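Local coordinates for protein VompD (Bartonella quintana, PDB 4LGO) that probably mediates adhesion of the bacterium to host surfaces as a trimeric autotransporter adhesin of the outer membrane, this chain being an N-terminal domain of it, at residues Asp51-Lys56 with Asp68-Arg74. Residues are numbered along the deposited sequence; the frame is centred on the assembly and turned at random.
Sequences DSKNIK and DLNDIIR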
loop_
_atom_site.group_PDB
_atom_site.type_symbol
_atom_site.label_atom_id
_atom_site.label_comp_id
_atom_site.label_asym_id
_atom_site.label_seq_id
_atom_site.Cartn_x
_atom_site.Cartn_y
_atom_site.Cartn_z
ATOM N N ASP A 51 -11.000 -6.524 14.105
ATOM C CA ASP A 51 -9.674 -5.943 13.963
ATOM C C ASP A 51 -9.402 -5.384 12.547
ATOM O O ASP A 51 -8.267 -5.068 12.231
ATOM C CB ASP A 51 -8.608 -6.981 14.304
ATOM C CG ASP A 51 -8.719 -7.494 15.736
ATOM O OD1 ASP A 51 -9.428 -6.863 16.561
ATOM O OD2 ASP A 51 -8.100 -8.537 16.024
ATOM N N SER A 52 -10.432 -5.262 11.714
ATOM C CA SER A 52 -10.245 -4.823 10.336
ATOM C C SER A 52 -10.719 -3.382 10.031
ATOM O O SER A 52 -10.999 -3.071 8.879
ATOM C CB SER A 52 -10.951 -5.792 9.392
ATOM O OG SER A 52 -12.360 -5.624 9.468
ATOM N N LYS A 53 -10.779 -2.495 11.025
ATOM C CA LYS A 53 -11.177 -1.092 10.761
ATOM C C LYS A 53 -9.951 -0.330 10.261
ATOM O O LYS A 53 -8.996 -0.128 11.016
ATOM C CB LYS A 53 -11.733 -0.434 12.049
ATOM C CG LYS A 53 -12.915 -1.188 12.626
ATOM C CD LYS A 53 -13.379 -0.624 13.974
ATOM C CE LYS A 53 -14.290 -1.634 14.657
ATOM N NZ LYS A 53 -14.876 -1.053 15.895
ATOM N N ASN A 54 -9.961 0.048 8.981
ATOM C CA ASN A 54 -8.837 0.700 8.366
ATOM C C ASN A 54 -8.462 2.007 9.031
ATOM O O ASN A 54 -7.274 2.291 9.140
ATOM C CB ASN A 54 -9.101 0.992 6.884
ATOM C CG ASN A 54 -8.961 -0.214 5.999
ATOM O OD1 ASN A 54 -8.212 -1.128 6.289
ATOM N ND2 ASN A 54 -9.720 -0.231 4.897
ATOM N N ILE A 55 -9.466 2.775 9.450
ATOM C CA ILE A 55 -9.264 4.012 10.191
ATOM C C ILE A 55 -9.429 3.711 11.679
ATOM O O ILE A 55 -10.493 3.267 12.129
ATOM C CB ILE A 55 -10.216 5.146 9.772
ATOM C CG1 ILE A 55 -10.212 5.337 8.258
ATOM C CG2 ILE A 55 -9.865 6.429 10.526
ATOM C CD1 ILE A 55 -8.902 5.810 7.668
ATOM N N LYS A 56 -8.332 3.900 12.407
ATOM C CA LYS A 56 -8.265 3.618 13.845
ATOM C C LYS A 56 -8.527 4.906 14.595
ATOM O O LYS A 56 -7.698 5.838 14.554
ATOM C CB LYS A 56 -6.886 3.086 14.216
ATOM C CG LYS A 56 -6.662 2.801 15.697
ATOM C CD LYS A 56 -5.189 2.462 15.951
ATOM C CE LYS A 56 -4.773 2.626 17.415
ATOM N NZ LYS A 56 -4.360 4.022 17.803
ATOM N N ASP A 68 -5.656 7.435 13.215
ATOM C CA ASP A 68 -4.493 6.770 12.634
ATOM C C ASP A 68 -4.990 5.738 11.656
ATOM O O ASP A 68 -6.201 5.526 11.512
ATOM C CB ASP A 68 -3.639 6.109 13.734
ATOM C CG ASP A 68 -2.178 5.838 13.301
ATOM O OD1 ASP A 68 -1.780 6.110 12.151
ATOM O OD2 ASP A 68 -1.385 5.432 14.167
ATOM N N LEU A 69 -4.060 5.127 10.937
ATOM C CA LEU A 69 -4.357 3.906 10.194
ATOM C C LEU A 69 -4.160 2.709 11.092
ATOM O O LEU A 69 -3.308 2.706 11.975
ATOM C CB LEU A 69 -3.426 3.720 8.995
ATOM C CG LEU A 69 -3.605 4.736 7.871
ATOM C CD1 LEU A 69 -2.534 4.541 6.781
ATOM C CD2 LEU A 69 -5.010 4.695 7.274
ATOM N N ASN A 70 -4.981 1.705 10.857
ATOM C CA ASN A 70 -4.725 0.349 11.323
ATOM C C ASN A 70 -3.318 -0.060 10.910
ATOM O O ASN A 70 -2.837 0.317 9.847
ATOM C CB ASN A 70 -5.806 -0.586 10.726
ATOM C CG ASN A 70 -5.860 -1.976 11.373
ATOM O OD1 ASN A 70 -4.832 -2.614 11.651
ATOM N ND2 ASN A 70 -7.080 -2.472 11.564
ATOM N N ASP A 71 -2.663 -0.889 11.731
ATOM C CA ASP A 71 -1.387 -1.489 11.342
ATOM C C ASP A 71 -1.491 -2.284 10.027
ATOM O O ASP A 71 -0.524 -2.349 9.265
ATOM C CB ASP A 71 -0.874 -2.433 12.439
ATOM C CG ASP A 71 -0.221 -1.701 13.602
ATOM O OD1 ASP A 71 0.029 -0.478 13.525
ATOM O OD2 ASP A 71 0.030 -2.373 14.616
ATOM N N ILE A 72 -2.661 -2.876 9.805
ATOM C CA ILE A 72 -2.998 -3.629 8.586
ATOM C C ILE A 72 -4.138 -2.891 7.909
ATOM O O ILE A 72 -5.208 -2.740 8.477
ATOM C CB ILE A 72 -3.414 -5.099 8.918
ATOM C CG1 ILE A 72 -2.297 -5.803 9.691
ATOM C CG2 ILE A 72 -3.792 -5.892 7.671
ATOM C CD1 ILE A 72 -2.693 -7.167 10.221
ATOM N N ILE A 73 -3.898 -2.393 6.693
ATOM C CA ILE A 73 -4.964 -1.794 5.907
ATOM C C ILE A 73 -5.351 -2.700 4.744
ATOM O O ILE A 73 -4.503 -3.392 4.170
ATOM C CB ILE A 73 -4.639 -0.358 5.415
ATOM C CG1 ILE A 73 -3.371 -0.294 4.527
ATOM C CG2 ILE A 73 -4.536 0.591 6.613
ATOM C CD1 ILE A 73 -3.192 1.039 3.822
ATOM N N ARG A 74 -6.646 -2.699 4.451
ATOM C CA ARG A 74 -7.265 -3.549 3.442
ATOM C C ARG A 74 -7.926 -2.644 2.404
ATOM O O ARG A 74 -8.881 -1.892 2.703
ATOM C CB ARG A 74 -8.271 -4.531 4.118
ATOM C CG ARG A 74 -7.616 -5.648 4.913
ATOM C CD ARG A 74 -8.631 -6.348 5.823
ATOM N NE ARG A 74 -8.037 -7.468 6.569
ATOM C CZ ARG A 74 -7.443 -7.380 7.762
ATOM N NH1 ARG A 74 -7.370 -6.239 8.413
ATOM N NH2 ARG A 74 -6.951 -8.492 8.336
HETATM O O HOH W 1 -6.075 -6.611 11.058
HETATM O O HOH W 2 -7.904 -3.465 8.056
HETATM O O HOH W 3 -1.897 4.258 16.383
#
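Two asparagine side chains carry most of the polar bonding here, each reading backbone groups of the opposite segment. Asn54 bonds both the backbone N and the backbone O of Arg74: Arg74 N donates to Asn54 OD1 and Asn54 ND2 donates to Arg74 O, both at 2.9 Å, mimicking a strand partner. Asn70 ND2 bonds Asp51 O at 2.9 Å and Lys53 O at 3.1 Å, while Asn70 OD1 accepts from Ile72 N at 2.9 Å (N-H...O 172°), an Asx turn that bends the chain between strands 64-69 and 72-74. A lone backbone bond, Asn70 N to Asn54 O at 2.9 Å, marks the mouth of the antiparallel pairing. Beyond it come the non-hydrogen-bonded pair Ile55-Leu69 and the hydrogen-bonded pair Lys56-Asp68, with Lys56 N to Asp68 O at 2.8 Å and Asp68 N to Lys56 O at 2.9 Å.

Water extends the network. One molecule bridges Asp51 O (2.9 Å) and Arg74 NH1 (3.0 Å); a second joins Asn54 OD1 (2.9 Å), Ile72 O and Arg74 NH1 (both 2.8 Å); a third links Lys56 NZ (2.9 Å) to Asp68 OD2 (2.6 Å). Ser52 CB lies over one face of the Arg74 guanidinium, 3.7 Å from Arg74 NH1, though its hydroxyl is bonded to Asn49 O. Apolar contact across the segments is slight, Ile55 CD1 to Leu69 CD2 at 4.1 Å.

Leu69 also packs on Leu69 of the third subunit, and Asn54 ND2 also donates to Asp68 OD1 of that subunit. The contact thus pins the base of hairpin 55-59/64-69 to strand 72-74, which pairs in parallel with a strand of the second subunit, consistent with the intertwined trimer expected of a trimeric autotransporter adhesin.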